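Local coordinates for protein N-alpha-acetyltransferase 35, NatC auxiliary subunit (Saccharomyces cerevisiae, PDB 6YGA) that serves as the auxiliary subunit of the NatC complex, which acetylates the N-terminal methionine of the L-A virus Gag protein, at residues 92-95 and 96-100; 107-110 and 111-114; 119-122 and 123-127; 216-219 and 220-224; 295-298 and 299-302. All blocks are in the same frame, centred on the assembly; numbering follows the deposited sequence.

Interaction 1: residues 92-95 and 96-100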
loop_
_atom_site.group_PDB
_atom_site.type_symbol
_atom_site.label_atom_id
_atom_site.label_comp_id
_atom_site.label_asym_id
_atom_site.label_seq_id
_atom_site.Cartn_x
_atom_site.Cartn_y
_atom_site.Cartn_z
ATOM N N ILE B 92 27.142 -3.483 -18.298
ATOM C CA ILE B 92 25.766 -3.746 -18.712
ATOM C C ILE B 92 25.084 -4.686 -17.723
ATOM O O ILE B 92 23.965 -4.427 -17.265
ATOM C CB ILE B 92 25.739 -4.313 -20.143
ATOM C CG1 ILE B 92 26.082 -3.231 -21.168
ATOM C CG2 ILE B 92 24.383 -4.910 -20.469
ATOM C CD1 ILE B 92 26.187 -3.754 -22.588
ATOM N N ALA B 93 25.752 -5.788 -17.375
ATOM C CA ALA B 93 25.158 -6.742 -16.445
ATOM C C ALA B 93 24.960 -6.119 -15.069
ATOM O O ALA B 93 23.948 -6.371 -14.407
ATOM C CB ALA B 93 26.028 -7.995 -16.348
ATOM N N ASP B 94 25.912 -5.298 -14.625
ATOM C CA ASP B 94 25.797 -4.676 -13.311
ATOM C C ASP B 94 24.574 -3.772 -13.226
ATOM O O ASP B 94 23.793 -3.855 -12.272
ATOM C CB ASP B 94 27.064 -3.890 -12.991
ATOM C CG ASP B 94 26.860 -2.900 -11.870
ATOM O OD1 ASP B 94 26.595 -3.337 -10.732
ATOM O OD2 ASP B 94 26.961 -1.683 -12.130
ATOM N N ARG B 95 24.395 -2.892 -14.214
ATOM C CA ARG B 95 23.267 -1.968 -14.174
ATOM C C ARG B 95 21.942 -2.714 -14.271
ATOM O O ARG B 95 20.951 -2.316 -13.646
ATOM C CB ARG B 95 23.393 -0.933 -15.291
ATOM C CG ARG B 95 22.158 -0.067 -15.462
ATOM C CD ARG B 95 22.498 1.285 -16.050
ATOM N NE ARG B 95 21.297 2.089 -16.241
ATOM C CZ ARG B 95 21.299 3.383 -16.546
ATOM N NH1 ARG B 95 22.445 4.032 -16.694
ATOM N NH2 ARG B 95 20.151 4.027 -16.699
ATOM N N LEU B 96 21.907 -3.803 -15.039
ATOM C CA LEU B 96 20.685 -4.593 -15.133
ATOM C C LEU B 96 20.308 -5.191 -13.782
ATOM O O LEU B 96 19.128 -5.202 -13.410
ATOM C CB LEU B 96 20.850 -5.689 -16.184
ATOM C CG LEU B 96 19.659 -6.634 -16.353
ATOM C CD1 LEU B 96 18.430 -5.884 -16.843
ATOM C CD2 LEU B 96 20.012 -7.770 -17.295
ATOM N N LEU B 97 21.294 -5.685 -13.028
ATOM C CA LEU B 97 21.009 -6.221 -11.700
ATOM C C LEU B 97 20.536 -5.128 -10.750
ATOM O O LEU B 97 19.634 -5.355 -9.936
ATOM C CB LEU B 97 22.238 -6.925 -11.130
ATOM C CG LEU B 97 22.508 -8.337 -11.652
ATOM C CD1 LEU B 97 23.615 -9.010 -10.854
ATOM C CD2 LEU B 97 21.234 -9.165 -11.610
ATOM N N ARG B 98 21.135 -3.938 -10.827
ATOM C CA ARG B 98 20.657 -2.844 -9.988
ATOM C C ARG B 98 19.313 -2.321 -10.478
ATOM O O ARG B 98 18.549 -1.750 -9.690
ATOM C CB ARG B 98 21.700 -1.727 -9.922
ATOM C CG ARG B 98 22.919 -2.105 -9.087
ATOM C CD ARG B 98 23.977 -1.012 -9.032
ATOM N NE ARG B 98 24.506 -0.671 -10.348
ATOM C CZ ARG B 98 24.356 0.516 -10.928
ATOM N NH1 ARG B 98 23.698 1.483 -10.304
ATOM N NH2 ARG B 98 24.872 0.737 -12.129
ATOM N N CYS B 99 18.997 -2.516 -11.763
ATOM C CA CYS B 99 17.639 -2.251 -12.227
ATOM C C CYS B 99 16.649 -3.221 -11.593
ATOM O O CYS B 99 15.512 -2.845 -11.284
ATOM C CB CYS B 99 17.573 -2.332 -13.753
ATOM S SG CYS B 99 18.191 -0.869 -14.622
ATOM N N VAL B 100 17.065 -4.473 -11.388
ATOM C CA VAL B 100 16.213 -5.442 -10.701
ATOM C C VAL B 100 15.920 -4.977 -9.279
ATOM O O VAL B 100 14.781 -5.063 -8.804
ATOM C CB VAL B 100 16.867 -6.837 -10.721
ATOM C CG1 VAL B 100 16.084 -7.814 -9.853
ATOM C CG2 VAL B 100 16.973 -7.358 -12.150
#
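R98 reaches back one helical turn to D94, and its side chain meets that residue along most of its length. CB lies over the backbone, 3.8 Å from D94 O, and CG keeps close to the same oxygen. R98 CD passes 3.9 Å from D94 OD1. Because the chain bends at its third torsion (chi3 -60°), the guanidinium swings back to the carboxylate instead of running straight on. R98 NE and R98 NH2 then take hold of D94 side-on: both donate to D94 OD2, each at 3.2 Å, approaching from the same face of the carboxylate and from above its plane. R98 NE also makes a weak bond to D94 OD1 at 3.4 Å. The two flat groups are only 25° apart. This is the i to i+4 acid-base pair of an alpha-helix, here helix 85-104 in the Mak10 family region, and it runs beside ordinary backbone bonds such as R98 N to D94 O. The pair is not isolated: Y297 OH bonds to D94 OD1, and the other terminal nitrogen, R98 NH1, is engaged by P294 O, both from the loop before helix 298-311, so each charge has a second polar partner. On the neighbouring line of the helix, R95 puts CG anti to the backbone nitrogen (chi1 171°) and runs extended from there to NE, which brings R95 CG to 4.1 Å from C99 SG; R95 CB lies 3.9 Å from R98 NH2. Beyond these, L96 packs against I152 and V155 of helix 142-167.

Interaction 2: residues 107-110 and 111-114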
loop_
_atom_site.group_PDB
_atom_site.type_symbol
_atom_site.label_atom_id
_atom_site.label_comp_id
_atom_site.label_asym_id
_atom_site.label_seq_id
_atom_site.Cartn_x
_atom_site.Cartn_y
_atom_site.Cartn_z
ATOM N N TYR B 107 10.447 -0.184 -5.598
ATOM C CA TYR B 107 9.082 -0.033 -6.114
ATOM C C TYR B 107 9.033 0.819 -7.384
ATOM O O TYR B 107 8.088 1.581 -7.601
ATOM C CB TYR B 107 8.149 0.553 -5.048
ATOM C CG TYR B 107 8.175 -0.162 -3.716
ATOM C CD1 TYR B 107 7.369 -1.268 -3.486
ATOM C CD2 TYR B 107 8.990 0.282 -2.680
ATOM C CE1 TYR B 107 7.382 -1.923 -2.267
ATOM C CE2 TYR B 107 9.011 -0.366 -1.457
ATOM C CZ TYR B 107 8.205 -1.467 -1.256
ATOM O OH TYR B 107 8.222 -2.116 -0.042
ATOM N N GLN B 108 10.048 0.696 -8.233
ATOM C CA GLN B 108 10.015 1.412 -9.499
ATOM C C GLN B 108 9.304 0.575 -10.555
ATOM O O GLN B 108 9.148 -0.641 -10.419
ATOM C CB GLN B 108 11.425 1.778 -9.968
ATOM C CG GLN B 108 12.128 2.768 -9.060
ATOM C CD GLN B 108 11.236 3.928 -8.655
ATOM O OE1 GLN B 108 10.862 4.760 -9.482
ATOM N NE2 GLN B 108 10.891 3.986 -7.373
ATOM N N THR B 109 8.867 1.248 -11.616
ATOM C CA THR B 109 8.102 0.583 -12.658
ATOM C C THR B 109 8.988 -0.340 -13.482
ATOM O O THR B 109 10.188 -0.107 -13.656
ATOM C CB THR B 109 7.435 1.604 -13.579
ATOM O OG1 THR B 109 8.427 2.492 -14.107
ATOM C CG2 THR B 109 6.391 2.408 -12.825
ATOM N N LEU B 110 8.375 -1.407 -13.988
ATOM C CA LEU B 110 9.091 -2.326 -14.864
ATOM C C LEU B 110 9.552 -1.678 -16.166
ATOM O O LEU B 110 10.680 -1.975 -16.599
ATOM C CB LEU B 110 8.210 -3.556 -15.128
ATOM C CG LEU B 110 8.809 -4.734 -15.896
ATOM C CD1 LEU B 110 10.050 -5.265 -15.199
ATOM C CD2 LEU B 110 7.773 -5.835 -16.057
ATOM N N PRO B 111 8.776 -0.811 -16.833
ATOM C CA PRO B 111 9.304 -0.180 -18.055
ATOM C C PRO B 111 10.553 0.661 -17.834
ATOM O O PRO B 111 11.352 0.809 -18.766
ATOM C CB PRO B 111 8.128 0.677 -18.542
ATOM C CG PRO B 111 6.929 0.003 -18.008
ATOM C CD PRO B 111 7.340 -0.512 -16.660
ATOM N N THR B 112 10.754 1.220 -16.641
ATOM C CA THR B 112 11.910 2.075 -16.391
ATOM C C THR B 112 13.088 1.329 -15.778
ATOM O O THR B 112 14.134 1.945 -15.544
ATOM C CB THR B 112 11.530 3.247 -15.477
ATOM O OG1 THR B 112 11.025 2.746 -14.234
ATOM C CG2 THR B 112 10.478 4.127 -16.138
ATOM N N THR B 113 12.946 0.031 -15.505
ATOM C CA THR B 113 14.030 -0.746 -14.912
ATOM C C THR B 113 14.474 -1.870 -15.842
ATOM O O THR B 113 15.354 -1.666 -16.686
ATOM C CB THR B 113 13.611 -1.312 -13.548
ATOM O OG1 THR B 113 12.450 -2.140 -13.695
ATOM C CG2 THR B 113 13.300 -0.185 -12.575
ATOM N N VAL B 114 13.871 -3.053 -15.708
ATOM C CA VAL B 114 14.315 -4.208 -16.490
ATOM C C VAL B 114 14.082 -3.983 -17.981
ATOM O O VAL B 114 14.919 -4.352 -18.815
ATOM C CB VAL B 114 13.614 -5.485 -15.991
ATOM C CG1 VAL B 114 14.007 -6.688 -16.839
ATOM C CG2 VAL B 114 13.950 -5.731 -14.527
#
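A type I beta turn from L110 to T113 lies in the loop joining helix 85-104 to helix 118-129, and the threonines around it do much of the bonding. T113 N closes the turn on L110 O at 3.2 Å, coming from well above the carbonyl plane. Just ahead of the turn, T109 O receives T113 OG1 at 3.0 Å, and also a weak bond from T112 N. The two hydroxyls T109 OG1 and T112 OG1 meet at 2.6 Å. T112 is placed for this by its first torsion (chi1 59°), which sets OG1 between its own backbone nitrogen and carbonyl carbon. Apolar contacts fill in around the turn: L110 CD1 touches V114 CB at 3.7 Å, T109 CB rests on P111 CD, and Q108 CB packs on T113 CG2 at 3.8 Å. The amide of Q108 bonds outside the turn, NE2 to D106 O and to N147 OD1 of the N-alpha-acetyltransferase 30 chain and OE1 to T291 OG1, so the loop meets the catalytic subunit. Within a mostly buried turn the hydroxyls of T109, T112 and T113 find partners in each other or in the backbone, adding to one sound and one weak backbone bond.

Interaction 3: residues 119-122 and 123-127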
loop_
_atom_site.group_PDB
_atom_site.type_symbol
_atom_site.label_atom_id
_atom_site.label_comp_id
_atom_site.label_asym_id
_atom_site.label_seq_id
_atom_site.Cartn_x
_atom_site.Cartn_y
_atom_site.Cartn_z
ATOM N N TYR B 119 18.738 -4.875 -24.480
ATOM C CA TYR B 119 18.990 -6.298 -24.676
ATOM C C TYR B 119 17.804 -7.137 -24.218
ATOM O O TYR B 119 17.436 -8.111 -24.883
ATOM C CB TYR B 119 20.262 -6.713 -23.939
ATOM C CG TYR B 119 21.522 -6.115 -24.521
ATOM C CD1 TYR B 119 22.161 -6.707 -25.603
ATOM C CD2 TYR B 119 22.069 -4.954 -23.993
ATOM C CE1 TYR B 119 23.311 -6.161 -26.141
ATOM C CE2 TYR B 119 23.221 -4.401 -24.523
ATOM C CZ TYR B 119 23.836 -5.010 -25.597
ATOM O OH TYR B 119 24.981 -4.468 -26.133
ATOM N N THR B 120 17.193 -6.773 -23.086
ATOM C CA THR B 120 16.016 -7.499 -22.621
ATOM C C THR B 120 14.847 -7.311 -23.578
ATOM O O THR B 120 14.071 -8.245 -23.810
ATOM C CB THR B 120 15.632 -7.046 -21.210
ATOM O OG1 THR B 120 15.219 -5.675 -21.241
ATOM C CG2 THR B 120 16.810 -7.186 -20.259
ATOM N N GLU B 121 14.706 -6.108 -24.141
ATOM C CA GLU B 121 13.692 -5.887 -25.166
ATOM C C GLU B 121 13.960 -6.753 -26.388
ATOM O O GLU B 121 13.028 -7.317 -26.974
ATOM C CB GLU B 121 13.654 -4.404 -25.551
ATOM C CG GLU B 121 12.378 -3.936 -26.258
ATOM C CD GLU B 121 12.386 -4.182 -27.755
ATOM O OE1 GLU B 121 13.443 -4.566 -28.298
ATOM O OE2 GLU B 121 11.327 -3.985 -28.389
ATOM N N SER B 122 15.229 -6.875 -26.784
ATOM C CA SER B 122 15.568 -7.648 -27.974
ATOM C C SER B 122 15.275 -9.130 -27.768
ATOM O O SER B 122 14.694 -9.787 -28.640
ATOM C CB SER B 122 17.038 -7.426 -28.337
ATOM O OG SER B 122 17.371 -8.061 -29.560
ATOM N N LEU B 123 15.661 -9.674 -26.610
ATOM C CA LEU B 123 15.415 -11.088 -26.334
ATOM C C LEU B 123 13.923 -11.382 -26.230
ATOM O O LEU B 123 13.433 -12.361 -26.806
ATOM C CB LEU B 123 16.141 -11.511 -25.055
ATOM C CG LEU B 123 15.798 -12.890 -24.479
ATOM C CD1 LEU B 123 15.991 -13.993 -25.510
ATOM C CD2 LEU B 123 16.625 -13.177 -23.234
ATOM N N LEU B 124 13.180 -10.548 -25.497
ATOM C CA LEU B 124 11.745 -10.774 -25.355
ATOM C C LEU B 124 11.021 -10.674 -26.694
ATOM O O LEU B 124 10.009 -11.354 -26.901
ATOM C CB LEU B 124 11.148 -9.784 -24.354
ATOM C CG LEU B 124 11.460 -10.029 -22.876
ATOM C CD1 LEU B 124 10.903 -8.908 -22.007
ATOM C CD2 LEU B 124 10.907 -11.374 -22.432
ATOM N N SER B 125 11.522 -9.847 -27.617
ATOM C CA SER B 125 10.861 -9.697 -28.910
ATOM C C SER B 125 11.041 -10.938 -29.777
ATOM O O SER B 125 10.098 -11.374 -30.448
ATOM C CB SER B 125 11.388 -8.457 -29.632
ATOM O OG SER B 125 10.972 -7.270 -28.979
ATOM N N SER B 126 12.245 -11.515 -29.791
ATOM C CA SER B 126 12.449 -12.756 -30.530
ATOM C C SER B 126 11.750 -13.926 -29.850
ATOM O O SER B 126 11.300 -14.857 -30.528
ATOM C CB SER B 126 13.941 -13.048 -30.680
ATOM O OG SER B 126 14.479 -13.589 -29.485
ATOM N N LEU B 127 11.645 -13.894 -28.519
ATOM C CA LEU B 127 10.995 -14.980 -27.795
ATOM C C LEU B 127 9.494 -15.002 -28.052
ATOM O O LEU B 127 8.870 -16.067 -27.985
ATOM C CB LEU B 127 11.283 -14.855 -26.299
ATOM C CG LEU B 127 11.588 -16.133 -25.517
ATOM C CD1 LEU B 127 12.453 -17.071 -26.336
ATOM C CD2 LEU B 127 12.287 -15.779 -24.215
#
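The carbonyl oxygen of E121 is gripped twice by S125, one turn further along the helix. S125 N donates to E121 O at 3.0 Å, as the i to i+4 backbone bond requires, and S125 OG adds a second bond to it at 2.9 Å. The two donors reach E121 O from opposite faces of the carbonyl plane, each tilted about 30° from it. The hydroxyl gets there because OG stands anti to its own carbonyl carbon and beside the backbone nitrogen (chi1 -69°), which turns it back toward the preceding turn. The carboxylate of E121, folded back at its second torsion, comes near the same hydroxyl, with E121 OE2 3.4 Å from S125 OG. Elsewhere the chain follows the regular pattern, L124 N bonding to T120 O at 3.0 Å and S126 N to S122 O at 3.2 Å, while L124 CG rests on T120 O. On the buried side, T120 OG1 bonds to V114 O, with C117 O also within bonding distance, and T120 and L123 both lie on I152 of helix 142-167; Y119 turns its ring edge-to-face with that of W137. A serine hydroxyl bonding to the carbonyl four residues back is a familiar feature of alpha-helices; here it satisfies the hydroxyl of S125 within helix 118-129, among the partly exposed residues E121, S122 and S125.

Interaction 4: residues 216-219 and 220-224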
loop_
_atom_site.group_PDB
_atom_site.type_symbol
_atom_site.label_atom_id
_atom_site.label_comp_id
_atom_site.label_asym_id
_atom_site.label_seq_id
_atom_site.Cartn_x
_atom_site.Cartn_y
_atom_site.Cartn_z
ATOM N N HIS B 216 37.231 -6.366 -13.289
ATOM C CA HIS B 216 36.025 -6.467 -14.105
ATOM C C HIS B 216 35.628 -7.923 -14.319
ATOM O O HIS B 216 34.436 -8.256 -14.317
ATOM C CB HIS B 216 36.232 -5.769 -15.450
ATOM C CG HIS B 216 36.338 -4.278 -15.353
ATOM N ND1 HIS B 216 37.503 -3.634 -14.993
ATOM C CD2 HIS B 216 35.424 -3.302 -15.575
ATOM C CE1 HIS B 216 37.303 -2.328 -14.997
ATOM N NE2 HIS B 216 36.049 -2.100 -15.345
ATOM N N LEU B 217 36.612 -8.807 -14.496
ATOM C CA LEU B 217 36.308 -10.222 -14.675
ATOM C C LEU B 217 35.733 -10.826 -13.400
ATOM O O LEU B 217 34.765 -11.594 -13.453
ATOM C CB LEU B 217 37.559 -10.981 -15.109
ATOM C CG LEU B 217 37.361 -12.472 -15.373
ATOM C CD1 LEU B 217 36.521 -12.690 -16.624
ATOM C CD2 LEU B 217 38.704 -13.166 -15.491
ATOM N N THR B 218 36.316 -10.491 -12.246
ATOM C CA THR B 218 35.763 -10.952 -10.976
ATOM C C THR B 218 34.328 -10.471 -10.800
ATOM O O THR B 218 33.460 -11.227 -10.350
ATOM C CB THR B 218 36.634 -10.468 -9.815
ATOM O OG1 THR B 218 38.012 -10.736 -10.101
ATOM C CG2 THR B 218 36.247 -11.175 -8.526
HETATM N N MSE B 219 34.062 -9.217 -11.158
HETATM C CA MSE B 219 32.714 -8.659 -11.120
HETATM C C MSE B 219 31.725 -9.490 -11.929
HETATM O O MSE B 219 30.633 -9.812 -11.457
HETATM C CB MSE B 219 32.724 -7.226 -11.648
HETATM C CG MSE B 219 32.927 -6.167 -10.586
HETATM SE SE MSE B 219 31.241 -5.652 -9.760
HETATM C CE MSE B 219 30.413 -4.786 -11.309
ATOM N N LEU B 220 32.120 -9.827 -13.159
ATOM C CA LEU B 220 31.228 -10.561 -14.049
ATOM C C LEU B 220 30.980 -11.977 -13.541
ATOM O O LEU B 220 29.875 -12.510 -13.690
ATOM C CB LEU B 220 31.804 -10.580 -15.463
ATOM C CG LEU B 220 30.837 -10.936 -16.591
ATOM C CD1 LEU B 220 29.590 -10.076 -16.500
ATOM C CD2 LEU B 220 31.512 -10.761 -17.946
ATOM N N LYS B 221 31.994 -12.602 -12.935
ATOM C CA LYS B 221 31.797 -13.918 -12.334
ATOM C C LYS B 221 30.782 -13.857 -11.199
ATOM O O LYS B 221 29.902 -14.721 -11.095
ATOM C CB LYS B 221 33.131 -14.472 -11.832
ATOM C CG LYS B 221 34.176 -14.703 -12.918
ATOM C CD LYS B 221 35.458 -15.279 -12.329
ATOM C CE LYS B 221 35.198 -16.603 -11.624
ATOM N NZ LYS B 221 36.400 -17.092 -10.891
ATOM N N HIS B 222 30.881 -12.842 -10.337
ATOM C CA HIS B 222 29.934 -12.730 -9.230
ATOM C C HIS B 222 28.538 -12.387 -9.731
ATOM O O HIS B 222 27.542 -12.894 -9.202
ATOM C CB HIS B 222 30.409 -11.686 -8.220
ATOM C CG HIS B 222 31.484 -12.175 -7.298
ATOM N ND1 HIS B 222 32.765 -11.669 -7.318
ATOM C CD2 HIS B 222 31.467 -13.118 -6.326
ATOM C CE1 HIS B 222 33.493 -12.282 -6.401
ATOM N NE2 HIS B 222 32.729 -13.166 -5.785
ATOM N N ILE B 223 28.445 -11.517 -10.740
ATOM C CA ILE B 223 27.149 -11.181 -11.325
ATOM C C ILE B 223 26.475 -12.433 -11.873
ATOM O O ILE B 223 25.284 -12.673 -11.643
ATOM C CB ILE B 223 27.318 -10.107 -12.416
ATOM C CG1 ILE B 223 27.603 -8.743 -11.788
ATOM C CG2 ILE B 223 26.090 -10.037 -13.304
ATOM C CD1 ILE B 223 27.848 -7.649 -12.803
ATOM N N LEU B 224 27.239 -13.259 -12.594
ATOM C CA LEU B 224 26.680 -14.470 -13.184
ATOM C C LEU B 224 26.143 -15.414 -12.113
ATOM O O LEU B 224 25.059 -15.989 -12.270
ATOM C CB LEU B 224 27.739 -15.170 -14.036
ATOM C CG LEU B 224 27.275 -15.736 -15.378
ATOM C CD1 LEU B 224 26.737 -14.634 -16.247
ATOM C CD2 LEU B 224 28.416 -16.420 -16.086
#
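T218 and H222 stand side by side and point the same way from the helix, so that the methyl of the threonine lies against the imidazole. T218 CG2 sits 3.7 Å from both CE1 and ND1 of H222. Its first torsion (chi1 -48°) sets that methyl anti to the backbone nitrogen, while OG1 turns back to S214 O. The imidazole also reaches its neighbour's backbone: H222 ND1 donates a weak bond to T218 O at 3.1 Å, bent to 125°, beside the regular bond from H222 N to the same oxygen at 3.0 Å. On the next line of the helix, selenomethionine M219 folds its chain at two torsions and brings CE to within 4.1 Å of I223 CD1, a loose apolar touch between chains that run at an angle to each other. I223 CG1 lies closer to the backbone, 3.2 Å from M219 O, and K221 CG is equally near L217 O. Helix 215-231 touches four neighbours through these residues and L220 and L224. M219 and H222 lie on V257 of helix 245-260, I223 packs onto A93 and L97 of helix 85-104, L220 faces L207 of helix 193-209, and L220 and L224 touch helix 142-167.

Interaction 5: residues 295-298 and 299-302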
loop_
_atom_site.group_PDB
_atom_site.type_symbol
_atom_site.label_atom_id
_atom_site.label_comp_id
_atom_site.label_asym_id
_atom_site.label_seq_id
_atom_site.Cartn_x
_atom_site.Cartn_y
_atom_site.Cartn_z
ATOM N N THR B 295 23.236 2.221 -5.493
ATOM C CA THR B 295 24.676 2.284 -5.710
ATOM C C THR B 295 25.397 0.987 -5.360
ATOM O O THR B 295 26.569 0.836 -5.722
ATOM C CB THR B 295 25.292 3.436 -4.904
ATOM O OG1 THR B 295 25.216 3.141 -3.504
ATOM C CG2 THR B 295 24.553 4.740 -5.182
ATOM N N ASP B 296 24.738 0.053 -4.674
ATOM C CA ASP B 296 25.371 -1.195 -4.268
ATOM C C ASP B 296 24.390 -2.348 -4.449
ATOM O O ASP B 296 23.249 -2.162 -4.883
ATOM C CB ASP B 296 25.885 -1.112 -2.822
ATOM C CG ASP B 296 24.778 -0.853 -1.804
ATOM O OD1 ASP B 296 23.580 -0.939 -2.147
ATOM O OD2 ASP B 296 25.121 -0.558 -0.640
ATOM N N TYR B 297 24.843 -3.553 -4.100
ATOM C CA TYR B 297 24.027 -4.755 -4.184
ATOM C C TYR B 297 23.424 -5.150 -2.841
ATOM O O TYR B 297 23.028 -6.308 -2.668
ATOM C CB TYR B 297 24.844 -5.922 -4.740
ATOM C CG TYR B 297 25.093 -5.885 -6.231
ATOM C CD1 TYR B 297 24.922 -4.719 -6.966
ATOM C CD2 TYR B 297 25.492 -7.029 -6.905
ATOM C CE1 TYR B 297 25.151 -4.696 -8.329
ATOM C CE2 TYR B 297 25.723 -7.017 -8.261
ATOM C CZ TYR B 297 25.552 -5.851 -8.970
ATOM O OH TYR B 297 25.784 -5.849 -10.325
ATOM N N SER B 298 23.351 -4.220 -1.885
ATOM C CA SER B 298 22.804 -4.544 -0.571
ATOM C C SER B 298 21.345 -4.979 -0.636
ATOM O O SER B 298 20.881 -5.686 0.265
ATOM C CB SER B 298 22.947 -3.349 0.373
ATOM O OG SER B 298 24.288 -3.195 0.804
ATOM N N GLY B 299 20.614 -4.577 -1.677
ATOM C CA GLY B 299 19.228 -4.993 -1.800
ATOM C C GLY B 299 19.067 -6.488 -1.976
ATOM O O GLY B 299 18.056 -7.063 -1.556
ATOM N N PHE B 300 20.051 -7.141 -2.598
ATOM C CA PHE B 300 20.003 -8.593 -2.736
ATOM C C PHE B 300 20.130 -9.276 -1.381
ATOM O O PHE B 300 19.533 -10.334 -1.152
ATOM C CB PHE B 300 21.107 -9.069 -3.684
ATOM C CG PHE B 300 20.851 -8.745 -5.129
ATOM C CD1 PHE B 300 19.632 -9.043 -5.718
ATOM C CD2 PHE B 300 21.831 -8.141 -5.899
ATOM C CE1 PHE B 300 19.397 -8.748 -7.050
ATOM C CE2 PHE B 300 21.600 -7.843 -7.231
ATOM C CZ PHE B 300 20.382 -8.145 -7.807
ATOM N N ILE B 301 20.902 -8.680 -0.470
ATOM C CA ILE B 301 21.044 -9.237 0.873
ATOM C C ILE B 301 19.712 -9.179 1.610
ATOM O O ILE B 301 19.289 -10.153 2.245
ATOM C CB ILE B 301 22.149 -8.494 1.646
ATOM C CG1 ILE B 301 23.485 -8.592 0.902
ATOM C CG2 ILE B 301 22.284 -9.049 3.054
ATOM C CD1 ILE B 301 24.613 -7.813 1.557
ATOM N N THR B 302 19.032 -8.031 1.536
ATOM C CA THR B 302 17.715 -7.902 2.152
ATOM C C THR B 302 16.737 -8.911 1.564
ATOM O O THR B 302 15.953 -9.527 2.296
ATOM C CB THR B 302 17.191 -6.475 1.971
ATOM O OG1 THR B 302 18.104 -5.550 2.574
ATOM C CG2 THR B 302 15.825 -6.317 2.619
HETATM O O HOH W 1 20.927 -2.389 -3.352
#
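F300 turns an edge of its ring to one face of the Y297 ring, a T-shaped pair with centroids 5.5 Å apart and planes at 86°. F300 CE2 is the atom over the face, offset toward the rim and 4.0 Å from Y297 CD2, and F300 CD2 also touches Y297 CB at 3.9 Å. The two side chains run in the same direction. The backbone joins the same pair, F300 N bonding to Y297 O at 3.1 Å, from above the carbonyl plane. The next turn begins with T302 N on S298 O at 3.2 Å, in the carbonyl plane, and a weaker bond from I301 N to the same oxygen. Further out, D296 makes two weak bonds to S298: its OD1 accepts from S298 N, an Asx-turn arrangement, and its OD2 from S298 OG. One water accepts from G299 N and donates to D296 O, at 2.8 Å each. The rings pack against helix 85-104 through L97, and Y297 adds an edge-to-face contact with F261. Peptide N-H groups at the head of helix 298-311 are thereby served by a carboxylate, a carbonyl and a water, while the aromatic pair lies buried.

How the interactions relate
From the N terminus the contacts come one after another, each local, none nested or crossing. Interaction 1 lies on helix 85-104, interaction 2 in the loop that follows, and interaction 3 on helix 118-129, so the first three run through a helix, the loop after it and the next helix. Residues 107-114 turn the chain back: C99 O meets T113 CB, and I92 packs on Y119 between the two helices. Interactions 4 and 5 come much later in sequence yet return to helix 85-104, M219 CE touching D94 CB and F300 CZ resting on L97 O, while I223 and Y297 meet each other. Helix 85-104 is thus the shared element; interactions 3 and 4, with centres about 23 Å apart, do not touch.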